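Local coordinates for extracellular solute-binding protein family 5 (Brucella melitensis, PDB 4ONY), which probably serves as the periplasmic substrate-binding component of an ABC transporter, most likely capturing peptides or related solutes for uptake, at residues A[38-43]-A[242-247]; A[298-303]-A[568-573]; A[572-577]-A[588-593]. All blocks are in the same frame, centred on the assembly; numbering follows the deposited sequence. Where two conformers were deposited one is given.

Followed from the N terminus, contact 1 comes first: it closes a long loop between residues 38-43 and 242-247 and joins the loops that lead into strands 46-52 and 251-257, parallel neighbours in one mixed sheet. Contact 2 opens later, so the two are in series; it pairs strands 297-302 and 566-571 across 264 intervening residues. Contact 3 starts on D572 and R573, where contact 2 ends, and closes a short loop of ten residues as the chain nears its C terminus. In space 572-577/588-593 touches both others: W591 packs on N38 and P42 of contact 1, while H576 reaches D300 of contact 2. Contacts 1 and 2 do not touch; their nearest atoms are about 8 Å apart.

Contact 1: residues A[38-43]-A[242-247]; sequences NPDAPK and SQRGFN
P39 and G245 bring two irregular loops together with their CA atoms 4.7 Å apart, G245 taking the third position of a type II beta turn from Q243 to F246 with a positive phi. N38 O lies 3.3 Å from G245 CA, where a CB would project, so the missing side chain permits this approach. R244 supplies the main side-chain grip. Its NE donates to P39 O at 3.2 Å with an N-H...O angle of 155°, the acceptor lying near the guanidinium plane. P39 CB rests over one face of the guanidinium, 3.7 Å from R244 NE. At its edge, R244 NH2 makes a weak salt bridge of 3.5 Å to D40 OD1, the two planes turned 61° apart. N38 OD1 accepts from D40 N in an Asx turn. K43 NZ bonds to N248 OD1 and, through one water, reaches N247 O; another water links N38 N to G245 O. The contact fastens the loop before strand 46-52 to that before its parallel neighbour 251-257, while A41 and P42 pack on W591. One direct bond to a carbonyl and water bridges supply the polar links across; the long, poorly angled charge pair probably adds little.

Contact 2: residues A[298-303]-A[568-573]; sequences IKDTFE and VARWDR
R570 and D300 form a salt bridge across paired strands, on the face of the sheet that also carries I298 and V568. The chi1 of R570, 70°, sets CG in the cleft flanked by its own N and C atoms, and from there the chain runs extended to NE. NE donates to D300 OD2 at 2.7 Å with an N-H...O angle of 168°. The carboxylate lies at the guanidinium edge, yet OD2 is met from well above the carboxylate plane, and the two planes are 47° apart. This tilt goes with a lopsided bridge: R570 NH2 makes only weak bonds, 3.2 Å to D300 OD2 and 3.4 Å to D300 OD1. The side chain of I298 runs alongside that of R570 in the same direction. With CG1 beside the backbone N (chi1 -60°), CG2 is anti to that N and lies over one guanidinium face; CD1 comes 3.7 Å from R570 NH1. Beyond the bridge, F302 CE1 meets V568 CG2 obliquely at 4.0 Å.

The register beneath is antiparallel. I298 with R570 and D300 with V568 are hydrogen-bonded pairs, as I298 N to R570 O at 2.8 Å attests, and K299 with A569 is the non-hydrogen-bonded pair between them. K299 extends from the other face, where NZ bonds to W283 O. Strand 566-571 is the middle of a three-stranded antiparallel sheet, with 297-302 and 274-277 as its outer strands.

R570 NE and H576 NE2, with a weaker bond from R570 NH2, all meet D300 OD2, while R570 NH1 donates to I574 O. These bonds should fix both side chains in rotation, and the nearby arginine probably helps keep D300 ionised.

Contact 3: residues A[572-577]-A[588-593]; sequences DRIEHP and PAWWHT
I574, H576 and P577 form the closely packed part of this contact with W590 and W591. I574 CG2 reaches the W590 edge at CE3, 3.6 Å away, the two side chains crossing at about a right angle. P577 CD packs against W591 CZ3, also at 3.6 Å, proline and indole passing with opposed directions. E575 CB lies over a face of the W591 five-membered ring, 3.9 Å from its centroid. H576 runs alongside W590, its CB over one indole face and the rings meeting obliquely, with centroids 4.9 Å apart and planes at 38°. H576 ND1 donates to P577 O at 2.7 Å; as NE2 also has a partner, in D300, the imidazole is held at both nitrogens, which is consistent with a doubly protonated ring.

The backbones form a two-stranded antiparallel pairing, strand 574-575 against 591-592. E575 and W591 are its hydrogen-bonded pair, E575 N to W591 O measuring 2.9 Å; I574 and H592 are the non-hydrogen-bonded pair. Past the strand ends T593 N still donates to R573 O, also at 2.9 Å.

Packing is looser toward D572, which is exposed. R573 O lies over one face of the H592 ring, while the R573 guanidinium leads away to a salt bridge with D273. The ring's rotation is held by its own bond, H592 ND1 meeting a lone pair of T593 O at 2.8 Å. E575 was modelled in two conformers, so its weak bond from W591 NE1 is doubtful.

Contact 1: residues A[38-43]-A[242-247]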
loop_
_atom_site.group_PDB
_atom_site.type_symbol
_atom_site.label_atom_id
_atom_site.label_comp_id
_atom_site.label_asym_id
_atom_site.label_seq_id
_atom_site.Cartn_x
_atom_site.Cartn_y
_atom_site.Cartn_z
ATOM N N ASN A 38 13.656 -16.125 12.089
ATOM C CA ASN A 38 14.407 -17.273 12.550
ATOM C C ASN A 38 15.281 -16.734 13.658
ATOM O O ASN A 38 16.164 -15.917 13.404
ATOM C CB ASN A 38 15.234 -17.832 11.404
ATOM C CG ASN A 38 16.244 -18.883 11.848
ATOM O OD1 ASN A 38 16.376 -19.205 13.029
ATOM N ND2 ASN A 38 16.980 -19.405 10.882
ATOM N N PRO A 39 15.009 -17.130 14.901
ATOM C CA PRO A 39 15.794 -16.569 15.997
ATOM C C PRO A 39 17.303 -16.917 15.962
ATOM O O PRO A 39 18.050 -16.363 16.730
ATOM C CB PRO A 39 15.147 -17.182 17.246
ATOM C CG PRO A 39 14.510 -18.444 16.787
ATOM C CD PRO A 39 14.168 -18.258 15.325
ATOM N N ASP A 40 17.720 -17.895 15.162
ATOM C CA ASP A 40 19.126 -18.267 15.081
ATOM C C ASP A 40 19.666 -18.133 13.661
ATOM O O ASP A 40 20.404 -18.970 13.209
ATOM C CB ASP A 40 19.297 -19.719 15.524
ATOM C CG ASP A 40 18.737 -19.979 16.905
ATOM O OD1 ASP A 40 19.016 -19.184 17.846
ATOM O OD2 ASP A 40 18.003 -20.983 17.036
ATOM N N ALA A 41 19.264 -17.086 12.965
ATOM C CA ALA A 41 19.670 -16.878 11.589
ATOM C C ALA A 41 21.171 -16.620 11.524
ATOM O O ALA A 41 21.699 -15.878 12.300
ATOM C CB ALA A 41 18.903 -15.709 10.978
ATOM N N PRO A 42 21.846 -17.206 10.553
ATOM C CA PRO A 42 23.253 -16.912 10.313
ATOM C C PRO A 42 23.444 -15.425 10.030
ATOM O O PRO A 42 22.560 -14.787 9.423
ATOM C CB PRO A 42 23.561 -17.703 9.049
ATOM C CG PRO A 42 22.496 -18.680 8.911
ATOM C CD PRO A 42 21.297 -18.195 9.630
ATOM N N LYS A 43 24.596 -14.902 10.426
ATOM C CA LYS A 43 24.862 -13.487 10.444
ATOM C C LYS A 43 25.964 -13.029 9.472
ATOM O O LYS A 43 26.315 -11.864 9.478
ATOM C CB LYS A 43 25.229 -13.073 11.865
ATOM C CG LYS A 43 24.099 -13.266 12.894
ATOM C CD LYS A 43 22.905 -12.355 12.597
ATOM C CE LYS A 43 21.825 -12.423 13.671
ATOM N NZ LYS A 43 20.736 -11.421 13.393
ATOM N N SER A 242 12.498 -7.387 19.699
ATOM C CA SER A 242 11.974 -6.825 18.454
ATOM C C SER A 242 12.999 -6.762 17.292
ATOM O O SER A 242 12.645 -6.394 16.188
ATOM C CB SER A 242 11.389 -5.430 18.678
ATOM O OG SER A 242 12.375 -4.508 19.100
ATOM N N GLN A 243 14.251 -7.123 17.543
ATOM C CA GLN A 243 15.265 -7.178 16.478
ATOM C C GLN A 243 15.848 -8.578 16.268
ATOM O O GLN A 243 16.706 -8.794 15.404
ATOM C CB GLN A 243 16.372 -6.181 16.773
ATOM C CG GLN A 243 15.933 -4.718 16.784
ATOM C CD GLN A 243 15.751 -4.161 15.375
ATOM O OE1 GLN A 243 16.665 -3.610 14.794
ATOM N NE2 GLN A 243 14.586 -4.392 14.802
ATOM N N ARG A 244 15.377 -9.535 17.042
ATOM C CA ARG A 244 15.921 -10.863 16.965
ATOM C C ARG A 244 15.538 -11.567 15.631
ATOM O O ARG A 244 14.380 -11.602 15.293
ATOM C CB ARG A 244 15.461 -11.673 18.151
ATOM C CG ARG A 244 16.063 -13.062 18.121
ATOM C CD ARG A 244 16.290 -13.604 19.501
ATOM N NE ARG A 244 17.033 -14.873 19.405
ATOM C CZ ARG A 244 17.117 -15.770 20.381
ATOM N NH1 ARG A 244 16.487 -15.565 21.542
ATOM N NH2 ARG A 244 17.820 -16.886 20.190
ATOM N N GLY A 245 16.540 -12.084 14.910
ATOM C CA GLY A 245 16.399 -12.628 13.535
ATOM C C GLY A 245 16.238 -11.629 12.381
ATOM O O GLY A 245 15.903 -12.020 11.252
ATOM N N PHE A 246 16.480 -10.338 12.645
ATOM C CA PHE A 246 16.552 -9.332 11.614
ATOM C C PHE A 246 18.028 -8.912 11.445
ATOM O O PHE A 246 18.891 -9.252 12.260
ATOM C CB PHE A 246 15.740 -8.083 12.012
ATOM C CG PHE A 246 14.218 -8.260 11.984
ATOM C CD1 PHE A 246 13.557 -8.432 10.805
ATOM C CD2 PHE A 246 13.476 -8.182 13.153
ATOM C CE1 PHE A 246 12.168 -8.580 10.767
ATOM C CE2 PHE A 246 12.089 -8.299 13.130
ATOM C CZ PHE A 246 11.425 -8.484 11.926
ATOM N N ASN A 247 18.300 -8.168 10.388
ATOM C CA ASN A 247 19.613 -7.588 10.156
ATOM C C ASN A 247 20.684 -8.645 10.026
ATOM O O ASN A 247 21.750 -8.524 10.596
ATOM C CB ASN A 247 19.966 -6.606 11.294
ATOM C CG ASN A 247 18.850 -5.621 11.557
ATOM O OD1 ASN A 247 18.270 -5.057 10.622
ATOM N ND2 ASN A 247 18.558 -5.381 12.829
HETATM O O HOH W 1 14.955 -14.399 10.366
HETATM O O HOH W 2 22.547 -8.978 13.196
HETATM O O HOH W 3 19.314 -11.834 15.663
#

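Contact 2: residues A[298-303]-A[568-573]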
loop_
_atom_site.group_PDB
_atom_site.type_symbol
_atom_site.label_atom_id
_atom_site.label_comp_id
_atom_site.label_asym_id
_atom_site.label_seq_id
_atom_site.Cartn_x
_atom_site.Cartn_y
_atom_site.Cartn_z
ATOM N N ILE A 298 15.814 -20.321 -7.468
ATOM C CA ILE A 298 14.547 -20.819 -7.032
ATOM C C ILE A 298 13.503 -19.752 -7.270
ATOM O O ILE A 298 13.659 -18.619 -6.838
ATOM C CB ILE A 298 14.615 -21.207 -5.546
ATOM C CG1 ILE A 298 15.680 -22.300 -5.403
ATOM C CG2 ILE A 298 13.280 -21.792 -5.076
ATOM C CD1 ILE A 298 15.999 -22.671 -3.962
ATOM N N LYS A 299 12.407 -20.128 -7.927
ATOM C CA LYS A 299 11.232 -19.266 -8.046
ATOM C C LYS A 299 10.327 -19.419 -6.824
ATOM O O LYS A 299 9.533 -20.365 -6.761
ATOM C CB LYS A 299 10.476 -19.608 -9.339
ATOM C CG LYS A 299 11.315 -19.393 -10.581
ATOM C CD LYS A 299 10.550 -19.751 -11.844
ATOM C CE LYS A 299 9.603 -18.623 -12.182
ATOM N NZ LYS A 299 8.524 -19.127 -13.023
ATOM N N ASP A 300 10.433 -18.516 -5.850
ATOM C CA ASP A 300 9.639 -18.628 -4.636
ATOM C C ASP A 300 8.290 -17.933 -4.828
ATOM O O ASP A 300 8.201 -16.925 -5.529
ATOM C CB ASP A 300 10.292 -17.941 -3.442
ATOM C CG ASP A 300 11.060 -18.867 -2.559
ATOM O OD1 ASP A 300 10.949 -20.076 -2.716
ATOM O OD2 ASP A 300 11.806 -18.388 -1.692
ATOM N N THR A 301 7.276 -18.447 -4.157
ATOM C CA THR A 301 6.025 -17.778 -4.074
ATOM C C THR A 301 5.528 -17.669 -2.626
ATOM O O THR A 301 5.826 -18.523 -1.787
ATOM C CB THR A 301 4.978 -18.497 -4.890
ATOM O OG1 THR A 301 4.584 -19.649 -4.162
ATOM C CG2 THR A 301 5.491 -18.869 -6.289
ATOM N N PHE A 302 4.794 -16.593 -2.359
ATOM C CA PHE A 302 4.282 -16.290 -1.031
ATOM C C PHE A 302 2.837 -15.791 -1.118
ATOM O O PHE A 302 2.401 -15.338 -2.159
ATOM C CB PHE A 302 5.121 -15.176 -0.412
ATOM C CG PHE A 302 6.606 -15.445 -0.399
ATOM C CD1 PHE A 302 7.386 -15.076 -1.470
ATOM C CD2 PHE A 302 7.214 -16.028 0.676
ATOM C CE1 PHE A 302 8.743 -15.318 -1.492
ATOM C CE2 PHE A 302 8.561 -16.266 0.694
ATOM C CZ PHE A 302 9.330 -15.938 -0.420
ATOM N N GLU A 303 2.091 -15.908 -0.024
ATOM C CA GLU A 303 0.782 -15.315 0.033
ATOM C C GLU A 303 0.780 -14.342 1.140
ATOM O O GLU A 303 1.607 -14.419 2.039
ATOM C CB GLU A 303 -0.294 -16.365 0.283
ATOM C CG GLU A 303 -0.463 -17.291 -0.883
ATOM C CD GLU A 303 -1.469 -18.391 -0.578
ATOM O OE1 GLU A 303 -1.036 -19.434 -0.007
ATOM O OE2 GLU A 303 -2.652 -18.196 -0.925
ATOM N N VAL A 568 9.137 -14.002 -5.840
ATOM C CA VAL A 568 10.547 -13.609 -5.691
ATOM C C VAL A 568 11.445 -14.751 -6.150
ATOM O O VAL A 568 11.372 -15.869 -5.626
ATOM C CB VAL A 568 10.928 -13.255 -4.229
ATOM C CG1 VAL A 568 12.361 -12.765 -4.179
ATOM C CG2 VAL A 568 9.995 -12.192 -3.642
ATOM N N ALA A 569 12.260 -14.497 -7.172
ATOM C CA ALA A 569 13.236 -15.477 -7.620
ATOM C C ALA A 569 14.506 -15.173 -6.858
ATOM O O ALA A 569 14.785 -14.005 -6.580
ATOM C CB ALA A 569 13.476 -15.390 -9.120
ATOM N N ARG A 570 15.218 -16.199 -6.437
ATOM C CA ARG A 570 16.415 -15.995 -5.638
ATOM C C ARG A 570 17.486 -17.036 -5.951
ATOM O O ARG A 570 17.172 -18.221 -6.179
ATOM C CB ARG A 570 16.083 -16.016 -4.145
ATOM C CG ARG A 570 15.699 -17.374 -3.580
ATOM C CD ARG A 570 15.334 -17.351 -2.076
ATOM N NE ARG A 570 14.480 -18.491 -1.806
ATOM C CZ ARG A 570 14.906 -19.727 -1.548
ATOM N NH1 ARG A 570 16.193 -20.039 -1.390
ATOM N NH2 ARG A 570 14.004 -20.674 -1.385
ATOM N N TRP A 571 18.740 -16.594 -5.961
ATOM C CA TRP A 571 19.867 -17.540 -5.891
ATOM C C TRP A 571 19.788 -18.305 -4.551
ATOM O O TRP A 571 19.418 -17.757 -3.520
ATOM C CB TRP A 571 21.214 -16.842 -6.113
ATOM C CG TRP A 571 21.338 -16.359 -7.551
ATOM C CD1 TRP A 571 20.934 -15.150 -8.044
ATOM C CD2 TRP A 571 21.899 -17.069 -8.652
ATOM N NE1 TRP A 571 21.161 -15.080 -9.394
ATOM C CE2 TRP A 571 21.770 -16.232 -9.799
ATOM C CE3 TRP A 571 22.462 -18.342 -8.794
ATOM C CZ2 TRP A 571 22.192 -16.619 -11.066
ATOM C CZ3 TRP A 571 22.882 -18.735 -10.045
ATOM C CH2 TRP A 571 22.747 -17.876 -11.191
ATOM N N ASP A 572 20.138 -19.576 -4.592
ATOM C CA ASP A 572 19.932 -20.438 -3.442
ATOM C C ASP A 572 20.888 -20.172 -2.259
ATOM O O ASP A 572 20.720 -20.743 -1.219
ATOM C CB ASP A 572 19.955 -21.920 -3.865
ATOM C CG ASP A 572 21.296 -22.398 -4.258
ATOM O OD1 ASP A 572 22.287 -21.647 -4.288
ATOM O OD2 ASP A 572 21.371 -23.582 -4.543
ATOM N N ARG A 573 21.866 -19.292 -2.439
ATOM C CA ARG A 573 22.660 -18.761 -1.347
ATOM C C ARG A 573 21.884 -17.788 -0.441
ATOM O O ARG A 573 22.389 -17.353 0.593
ATOM C CB ARG A 573 23.887 -18.057 -1.895
ATOM C CG ARG A 573 23.543 -16.833 -2.728
ATOM C CD ARG A 573 24.776 -16.316 -3.424
ATOM N NE ARG A 573 24.468 -15.214 -4.342
ATOM C CZ ARG A 573 24.628 -15.256 -5.655
ATOM N NH1 ARG A 573 25.045 -16.352 -6.254
ATOM N NH2 ARG A 573 24.330 -14.202 -6.365
#

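Contact 3: residues A[572-577]-A[588-593]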
loop_
_atom_site.group_PDB
_atom_site.type_symbol
_atom_site.label_atom_id
_atom_site.label_comp_id
_atom_site.label_asym_id
_atom_site.label_seq_id
_atom_site.Cartn_x
_atom_site.Cartn_y
_atom_site.Cartn_z
ATOM N N ASP A 572 20.138 -19.576 -4.592
ATOM C CA ASP A 572 19.932 -20.438 -3.442
ATOM C C ASP A 572 20.888 -20.172 -2.259
ATOM O O ASP A 572 20.720 -20.743 -1.219
ATOM C CB ASP A 572 19.955 -21.920 -3.865
ATOM C CG ASP A 572 21.296 -22.398 -4.258
ATOM O OD1 ASP A 572 22.287 -21.647 -4.288
ATOM O OD2 ASP A 572 21.371 -23.582 -4.543
ATOM N N ARG A 573 21.866 -19.292 -2.439
ATOM C CA ARG A 573 22.660 -18.761 -1.347
ATOM C C ARG A 573 21.884 -17.788 -0.441
ATOM O O ARG A 573 22.389 -17.353 0.593
ATOM C CB ARG A 573 23.887 -18.057 -1.895
ATOM C CG ARG A 573 23.543 -16.833 -2.728
ATOM C CD ARG A 573 24.776 -16.316 -3.424
ATOM N NE ARG A 573 24.468 -15.214 -4.342
ATOM C CZ ARG A 573 24.628 -15.256 -5.655
ATOM N NH1 ARG A 573 25.045 -16.352 -6.254
ATOM N NH2 ARG A 573 24.330 -14.202 -6.365
ATOM N N ILE A 574 20.664 -17.439 -0.831
ATOM C CA ILE A 574 19.794 -16.629 -0.004
ATOM C C ILE A 574 18.667 -17.484 0.531
ATOM O O ILE A 574 18.015 -18.164 -0.271
ATOM C CB ILE A 574 19.153 -15.499 -0.831
ATOM C CG1 ILE A 574 20.237 -14.628 -1.495
ATOM C CG2 ILE A 574 18.241 -14.643 0.039
ATOM C CD1 ILE A 574 21.210 -13.997 -0.547
ATOM N N GLU A 575 18.409 -17.425 1.860
ATOM C CA GLU A 575 17.316 -18.175 2.478
ATOM C C GLU A 575 16.382 -17.287 3.294
ATOM O O GLU A 575 16.695 -16.113 3.563
ATOM C CB GLU A 575 17.901 -19.292 3.328
ATOM C CG GLU A 575 18.670 -20.284 2.457
ATOM C CD GLU A 575 19.179 -21.484 3.236
ATOM O OE1 GLU A 575 19.159 -21.440 4.481
ATOM O OE2 GLU A 575 19.580 -22.481 2.612
ATOM N N HIS A 576 15.251 -17.839 3.671
ATOM C CA HIS A 576 14.247 -17.107 4.448
ATOM C C HIS A 576 13.524 -18.045 5.399
ATOM O O HIS A 576 13.565 -19.271 5.212
ATOM C CB HIS A 576 13.247 -16.400 3.529
ATOM C CG HIS A 576 12.498 -17.331 2.637
ATOM N ND1 HIS A 576 11.514 -18.189 3.097
ATOM C CD2 HIS A 576 12.595 -17.546 1.304
ATOM C CE1 HIS A 576 11.044 -18.896 2.090
ATOM N NE2 HIS A 576 11.670 -18.513 0.993
ATOM N N PRO A 577 12.868 -17.481 6.420
ATOM C CA PRO A 577 12.105 -18.354 7.307
ATOM C C PRO A 577 11.000 -19.095 6.580
ATOM O O PRO A 577 10.465 -18.589 5.599
ATOM C CB PRO A 577 11.500 -17.395 8.335
ATOM C CG PRO A 577 12.284 -16.152 8.253
ATOM C CD PRO A 577 12.800 -16.079 6.845
ATOM N N PRO A 588 14.013 -8.191 5.398
ATOM C CA PRO A 588 14.883 -7.998 6.555
ATOM C C PRO A 588 15.053 -9.248 7.450
ATOM O O PRO A 588 15.942 -9.258 8.282
ATOM C CB PRO A 588 14.183 -6.884 7.349
ATOM C CG PRO A 588 13.431 -6.126 6.323
ATOM C CD PRO A 588 12.967 -7.159 5.323
ATOM N N ALA A 589 14.178 -10.249 7.303
ATOM C CA ALA A 589 14.315 -11.502 8.004
ATOM C C ALA A 589 15.064 -12.573 7.186
ATOM O O ALA A 589 15.291 -13.707 7.677
ATOM C CB ALA A 589 12.941 -11.995 8.370
ATOM N N TRP A 590 15.460 -12.250 5.950
ATOM C CA TRP A 590 16.197 -13.217 5.132
ATOM C C TRP A 590 17.685 -13.231 5.557
ATOM O O TRP A 590 18.149 -12.332 6.314
ATOM C CB TRP A 590 16.034 -12.888 3.627
ATOM C CG TRP A 590 14.598 -13.113 3.146
ATOM C CD1 TRP A 590 13.482 -13.102 3.911
ATOM C CD2 TRP A 590 14.170 -13.378 1.813
ATOM N NE1 TRP A 590 12.370 -13.324 3.138
ATOM C CE2 TRP A 590 12.765 -13.496 1.843
ATOM C CE3 TRP A 590 14.830 -13.504 0.591
ATOM C CZ2 TRP A 590 12.019 -13.774 0.712
ATOM C CZ3 TRP A 590 14.085 -13.747 -0.551
ATOM C CH2 TRP A 590 12.697 -13.899 -0.482
ATOM N N TRP A 591 18.410 -14.221 5.069
ATOM C CA TRP A 591 19.829 -14.409 5.416
ATOM C C TRP A 591 20.599 -15.075 4.288
ATOM O O TRP A 591 20.035 -15.490 3.253
ATOM C CB TRP A 591 19.984 -15.189 6.746
ATOM C CG TRP A 591 19.531 -16.620 6.725
ATOM C CD1 TRP A 591 20.266 -17.694 6.329
ATOM C CD2 TRP A 591 18.256 -17.135 7.097
ATOM N NE1 TRP A 591 19.546 -18.836 6.440
ATOM C CE2 TRP A 591 18.296 -18.530 6.908
ATOM C CE3 TRP A 591 17.074 -16.558 7.559
ATOM C CZ2 TRP A 591 17.207 -19.366 7.210
ATOM C CZ3 TRP A 591 15.973 -17.398 7.842
ATOM C CH2 TRP A 591 16.055 -18.773 7.662
ATOM N N HIS A 592 21.907 -15.129 4.469
ATOM C CA HIS A 592 22.797 -15.768 3.538
ATOM C C HIS A 592 23.137 -17.129 4.104
ATOM O O HIS A 592 23.399 -17.247 5.303
ATOM C CB HIS A 592 24.047 -14.916 3.382
ATOM C CG HIS A 592 24.857 -15.254 2.179
ATOM N ND1 HIS A 592 25.540 -16.444 2.041
ATOM C CD2 HIS A 592 25.094 -14.557 1.051
ATOM C CE1 HIS A 592 26.189 -16.452 0.892
ATOM N NE2 HIS A 592 25.933 -15.318 0.272
ATOM N N THR A 593 23.150 -18.160 3.255
ATOM C CA THR A 593 23.509 -19.496 3.716
ATOM C C THR A 593 24.969 -19.525 4.157
ATOM O O THR A 593 25.778 -18.723 3.710
ATOM C CB THR A 593 23.375 -20.581 2.631
ATOM O OG1 THR A 593 24.153 -20.208 1.491
ATOM C CG2 THR A 593 21.988 -20.712 2.211
#